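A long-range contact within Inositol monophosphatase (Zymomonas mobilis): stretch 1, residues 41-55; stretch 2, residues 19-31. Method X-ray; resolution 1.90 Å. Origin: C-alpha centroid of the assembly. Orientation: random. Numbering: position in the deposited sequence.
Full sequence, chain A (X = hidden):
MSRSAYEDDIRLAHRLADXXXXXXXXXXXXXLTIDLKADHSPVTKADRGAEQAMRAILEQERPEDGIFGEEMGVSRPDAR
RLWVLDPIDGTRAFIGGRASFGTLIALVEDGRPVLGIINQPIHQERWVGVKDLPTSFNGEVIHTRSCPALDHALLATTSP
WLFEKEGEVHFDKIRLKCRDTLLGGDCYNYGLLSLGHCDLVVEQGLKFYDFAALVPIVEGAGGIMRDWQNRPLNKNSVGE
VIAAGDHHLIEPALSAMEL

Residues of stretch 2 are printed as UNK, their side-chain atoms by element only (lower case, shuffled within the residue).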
# COMPACT_ATOMS: atom_id res chain seq x y z
N SER A 41 -4.76 -21.35 -5.80
CA SER A 41 -4.45 -20.11 -5.07
C SER A 41 -5.45 -19.78 -3.93
O SER A 41 -6.66 -19.96 -4.07
CB SER A 41 -4.34 -18.91 -6.02
OG SER A 41 -5.64 -18.55 -6.46
N PRO A 42 -4.92 -19.26 -2.79
CA PRO A 42 -5.79 -18.82 -1.69
C PRO A 42 -6.78 -17.72 -2.09
O PRO A 42 -7.92 -17.70 -1.58
CB PRO A 42 -4.80 -18.24 -0.66
CG PRO A 42 -3.49 -18.92 -0.96
CD PRO A 42 -3.49 -19.15 -2.47
N VAL A 43 -6.38 -16.82 -3.00
CA VAL A 43 -7.27 -15.71 -3.37
C VAL A 43 -8.53 -16.24 -4.07
O VAL A 43 -9.66 -15.77 -3.85
CB VAL A 43 -6.54 -14.64 -4.25
CG1 VAL A 43 -6.28 -15.19 -5.68
CG2 VAL A 43 -7.34 -13.31 -4.28
N THR A 44 -8.36 -17.27 -4.89
CA THR A 44 -9.48 -17.84 -5.59
C THR A 44 -10.42 -18.56 -4.62
O THR A 44 -11.66 -18.42 -4.71
CB THR A 44 -8.96 -18.83 -6.69
OG1 THR A 44 -8.24 -18.06 -7.67
CG2 THR A 44 -10.11 -19.52 -7.34
N LYS A 45 -9.84 -19.29 -3.64
CA LYS A 45 -10.70 -19.93 -2.66
C LYS A 45 -11.49 -18.91 -1.84
O LYS A 45 -12.68 -19.09 -1.60
CB LYS A 45 -9.87 -20.77 -1.66
CG LYS A 45 -9.17 -21.99 -2.24
CD LYS A 45 -8.76 -22.95 -1.12
CE LYS A 45 -7.95 -24.15 -1.67
NZ LYS A 45 -6.64 -23.61 -2.20
N ALA A 46 -10.82 -17.82 -1.46
CA ALA A 46 -11.41 -16.79 -0.62
C ALA A 46 -12.54 -16.09 -1.37
O ALA A 46 -13.62 -15.89 -0.85
CB ALA A 46 -10.33 -15.76 -0.22
N ASP A 47 -12.24 -15.70 -2.61
CA ASP A 47 -13.21 -14.99 -3.45
C ASP A 47 -14.42 -15.85 -3.71
O ASP A 47 -15.58 -15.40 -3.52
CB ASP A 47 -12.52 -14.58 -4.78
CG ASP A 47 -13.52 -14.15 -5.83
OD1 ASP A 47 -13.71 -14.89 -6.83
OD2 ASP A 47 -14.18 -13.12 -5.63
N ARG A 48 -14.21 -17.10 -4.10
CA ARG A 48 -15.36 -17.96 -4.37
C ARG A 48 -16.17 -18.25 -3.12
O ARG A 48 -17.42 -18.26 -3.17
CB ARG A 48 -14.95 -19.33 -4.95
CG ARG A 48 -14.21 -19.35 -6.31
CD ARG A 48 -14.01 -20.81 -6.83
NE ARG A 48 -15.24 -21.62 -6.76
CZ ARG A 48 -15.29 -22.96 -6.82
NH1 ARG A 48 -14.16 -23.66 -6.95
NH2 ARG A 48 -16.45 -23.60 -6.75
N GLY A 49 -15.51 -18.54 -2.01
CA GLY A 49 -16.30 -18.88 -0.83
C GLY A 49 -17.09 -17.66 -0.32
O GLY A 49 -18.27 -17.79 0.10
N ALA A 50 -16.48 -16.48 -0.41
CA ALA A 50 -17.19 -15.27 0.06
C ALA A 50 -18.36 -14.93 -0.86
O ALA A 50 -19.46 -14.60 -0.40
CB ALA A 50 -16.22 -14.07 0.15
N GLU A 51 -18.13 -15.05 -2.16
CA GLU A 51 -19.21 -14.73 -3.09
C GLU A 51 -20.35 -15.70 -2.93
O GLU A 51 -21.51 -15.30 -2.98
CB GLU A 51 -18.74 -14.80 -4.54
CG GLU A 51 -19.79 -14.17 -5.44
CD GLU A 51 -19.63 -14.56 -6.87
OE1 GLU A 51 -20.65 -14.96 -7.48
OE2 GLU A 51 -18.49 -14.46 -7.39
N GLN A 52 -20.03 -16.99 -2.73
CA GLN A 52 -21.11 -17.94 -2.58
C GLN A 52 -21.90 -17.67 -1.33
O GLN A 52 -23.15 -17.70 -1.36
CB GLN A 52 -20.57 -19.39 -2.56
CG GLN A 52 -19.98 -19.83 -3.89
CD GLN A 52 -19.19 -21.13 -3.79
OE1 GLN A 52 -19.10 -21.74 -2.72
NE2 GLN A 52 -18.59 -21.55 -4.91
N ALA A 53 -21.21 -17.36 -0.23
CA ALA A 53 -21.98 -17.12 1.00
C ALA A 53 -22.86 -15.86 0.91
O ALA A 53 -24.05 -15.85 1.33
CB ALA A 53 -21.04 -17.05 2.23
N MET A 54 -22.31 -14.80 0.30
CA MET A 54 -23.10 -13.57 0.17
C MET A 54 -24.29 -13.77 -0.78
O MET A 54 -25.39 -13.27 -0.53
CB MET A 54 -22.24 -12.39 -0.33
CG MET A 54 -21.18 -11.92 0.67
SD MET A 54 -20.32 -10.40 0.13
CE MET A 54 -19.29 -11.09 -1.15
N ARG A 55 -24.06 -14.52 -1.86
CA ARG A 55 -25.16 -14.80 -2.79
C ARG A 55 -26.26 -15.59 -2.14
O ARG A 55 -27.45 -15.35 -2.42
CB ARG A 55 -24.65 -15.58 -4.00
CG ARG A 55 -23.87 -14.76 -5.01
CD ARG A 55 -23.51 -15.58 -6.24
NE ARG A 55 -23.66 -14.80 -7.47
CZ ARG A 55 -24.78 -14.76 -8.17
NH1 ARG A 55 -25.84 -15.45 -7.77
NH2 ARG A 55 -24.84 -14.03 -9.28
N UNK A 19 -19.83 -11.54 6.74
CA UNK A 19 -19.74 -12.91 6.27
C UNK A 19 -18.53 -13.10 5.35
O UNK A 19 -17.70 -14.08 5.48
c UNK A 19 -20.95 -14.54 4.77
c UNK A 19 -21.08 -13.29 5.61
c UNK A 19 -22.19 -13.41 6.72
N UNK A 20 -18.38 -12.12 4.45
CA UNK A 20 -17.23 -12.19 3.55
C UNK A 20 -15.90 -12.10 4.32
O UNK A 20 -14.92 -12.84 4.01
c UNK A 20 -17.30 -11.03 2.50
N UNK A 21 -15.86 -11.25 5.36
CA UNK A 21 -14.62 -11.02 6.09
C UNK A 21 -14.18 -12.31 6.75
O UNK A 21 -12.99 -12.66 6.72
c UNK A 21 -14.79 -9.93 7.18
N UNK A 22 -15.14 -12.97 7.40
CA UNK A 22 -14.75 -14.18 8.13
C UNK A 22 -14.31 -15.27 7.19
O UNK A 22 -13.51 -16.13 7.56
c UNK A 22 -16.25 -13.76 10.13
o UNK A 22 -15.38 -12.94 10.49
o UNK A 22 -17.39 -13.82 10.66
c UNK A 22 -15.89 -14.72 9.00
N UNK A 23 -14.85 -15.28 5.97
CA UNK A 23 -14.36 -16.30 5.04
C UNK A 23 -12.96 -16.00 4.47
O UNK A 23 -12.12 -16.89 4.32
c UNK A 23 -14.74 -17.17 2.70
c UNK A 23 -17.84 -16.92 3.58
c UNK A 23 -16.60 -17.16 4.43
c UNK A 23 -15.36 -16.45 3.90
N UNK A 24 -12.73 -14.73 4.15
CA UNK A 24 -11.50 -14.26 3.49
C UNK A 24 -10.29 -14.24 4.42
O UNK A 24 -9.20 -14.65 4.04
c UNK A 24 -12.73 -12.86 1.76
c UNK A 24 -10.35 -12.21 2.47
c UNK A 24 -11.71 -12.84 2.91
c UNK A 24 -13.26 -11.40 1.33
N UNK A 25 -10.50 -13.84 5.67
CA UNK A 25 -9.37 -13.61 6.58
C UNK A 25 -8.37 -14.79 6.72
O UNK A 25 -7.16 -14.59 6.61
c UNK A 25 -9.58 -12.29 10.31
c UNK A 25 -8.87 -12.73 8.98
c UNK A 25 -11.72 -11.06 10.14
n UNK A 25 -10.39 -11.08 10.12
c UNK A 25 -9.90 -13.19 7.96
n UNK A 25 -12.39 -12.20 10.36
n UNK A 25 -12.40 -9.90 9.96
N UNK A 26 -8.87 -16.03 6.89
CA UNK A 26 -7.94 -17.15 7.08
C UNK A 26 -6.98 -17.31 5.88
O UNK A 26 -5.97 -18.01 6.04
c UNK A 26 -10.15 -17.82 7.69
c UNK A 26 -8.86 -18.38 7.20
c UNK A 26 -10.27 -16.45 7.11
N UNK A 27 -7.37 -16.87 4.68
CA UNK A 27 -6.54 -17.06 3.49
C UNK A 27 -5.48 -15.98 3.31
O UNK A 27 -4.62 -16.12 2.48
c UNK A 27 -7.40 -17.09 2.23
c UNK A 27 -9.67 -18.16 2.49
c UNK A 27 -10.51 -19.26 2.46
c UNK A 27 -10.01 -20.51 2.15
c UNK A 27 -8.32 -18.29 2.18
c UNK A 27 -8.65 -20.66 1.87
c UNK A 27 -7.81 -19.54 1.89
N UNK A 28 -5.59 -14.90 4.05
CA UNK A 28 -4.64 -13.79 3.85
C UNK A 28 -3.23 -14.22 4.31
O UNK A 28 -3.07 -14.78 5.41
c UNK A 28 -2.82 -9.73 5.56
c UNK A 28 -2.64 -9.11 4.31
c UNK A 28 -3.60 -10.86 5.66
c UNK A 28 -5.13 -12.60 4.67
c UNK A 28 -4.23 -11.38 4.54
c UNK A 28 -4.07 -10.77 3.30
c UNK A 28 -3.23 -9.64 3.14
N UNK A 29 -2.22 -13.89 3.49
CA UNK A 29 -0.83 -14.27 3.78
C UNK A 29 -0.56 -15.76 3.95
O UNK A 29 0.40 -16.17 4.57
c UNK A 29 0.62 -11.15 5.73
n UNK A 29 1.03 -7.50 5.54
c UNK A 29 -0.01 -12.03 4.59
c UNK A 29 -0.30 -13.48 5.00
n UNK A 29 0.69 -9.76 5.26
c UNK A 29 1.08 -8.72 6.01
n UNK A 29 1.46 -8.93 7.27
N UNK A 30 -1.41 -16.56 3.34
CA UNK A 30 -1.17 -17.99 3.17
C UNK A 30 -0.11 -18.24 2.06
O UNK A 30 0.12 -17.39 1.18
c UNK A 30 -2.50 -18.71 2.83
N UNK A 31 0.51 -19.42 2.07
CA UNK A 31 1.53 -19.77 1.05
C UNK A 31 0.89 -19.80 -0.35
O UNK A 31 -0.29 -20.10 -0.47
c UNK A 31 0.36 -20.47 3.11
c UNK A 31 1.93 -21.21 1.44
c UNK A 31 1.59 -21.33 2.87

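Position 19 has three side-chain carbons, one carrying the other two. One of the outer carbons of position 19 lies 3.6 Å from Ala53 CB. A fork at CB with two single-carbon arms is Val19.

Position 20 has one side-chain carbon, CB. The CB of position 20 lies 4.0 Å from Ala50 CB and 3.9 Å from Met54 SD. This is Ala20.

Position 21 also has a lone carbon. Its CA-to-CB bond points away from stretch 1. This is Ala21.

Position 22 has two carbons, the second carrying two oxygens. This is Asp22, out of reach of stretch 1.

Position 23 has four carbons, forked at the first, with one arm two carbons long. The end carbon of the long arm of position 23 lies 3.5 Å from Ala53 CB. The short-arm carbon of position 23 lies 3.6 Å from Ala50 N. This is Ile23, and its side chain sits as a knob among Ala46, Gly49, Ala50 and Ala53.

Position 24 repeats that forked pattern. The first carbon of the long arm of position 24 is 4.0 Å from Ala50 CB. This is Ile24.

Position 25 has three carbons, a nitrogen, then a carbon with two more nitrogens. The guanidinium identifies Arg25. The CA-to-CB bond of Arg25 points away from stretch 1; Arg25 NH2 forms a salt bridge with Asp22 OD2 at 3.1 Å.

Position 26 has three carbons closing a ring onto the backbone N. This is Pro26, out of reach.

Position 27 has one carbon, then a six-carbon ring. Lys45 CB lies over the face of the position 27 ring, 4.1 Å from its centroid, in a CH-pi contact. This is Phe27; Phe27 CD1 is 3.7 Å from Ala46 CB.

Position 28 has the same seven carbons, but its CA-to-CB bond points away. This is Phe28.

Position 29 has another three-carbon chain ending in a guanidinium. This is Arg29, hydrogen-bonded elsewhere in the structure.

Position 30 has one carbon, CB, 3.9 Å from Pro42 CG. This is Ala30, which closes a type II turn begun at Phe27.

Position 31 has three carbons in a ring onto its own N. This is Pro31. Its CA-to-CB bond points away, but Pro31 O is 3.4 Å from Pro42 CG.

The contact is apolar packing, without hydrogen bonds across it. The helices run nearly antiparallel, at 153°, their axes approaching to 8.6 Å. Small residues accompany this approach: Ala50 CA and Ala20 CA are 4.7 Å apart. An ideal CB on Gly49 would lie a tight 3.4 Å from Ile23 CG2. Beyond helix 19-24, Phe27 packs against Pro42, Lys45 and Ala46.

Stretch 2, residues 19-31: VAADIIRPFFRAP
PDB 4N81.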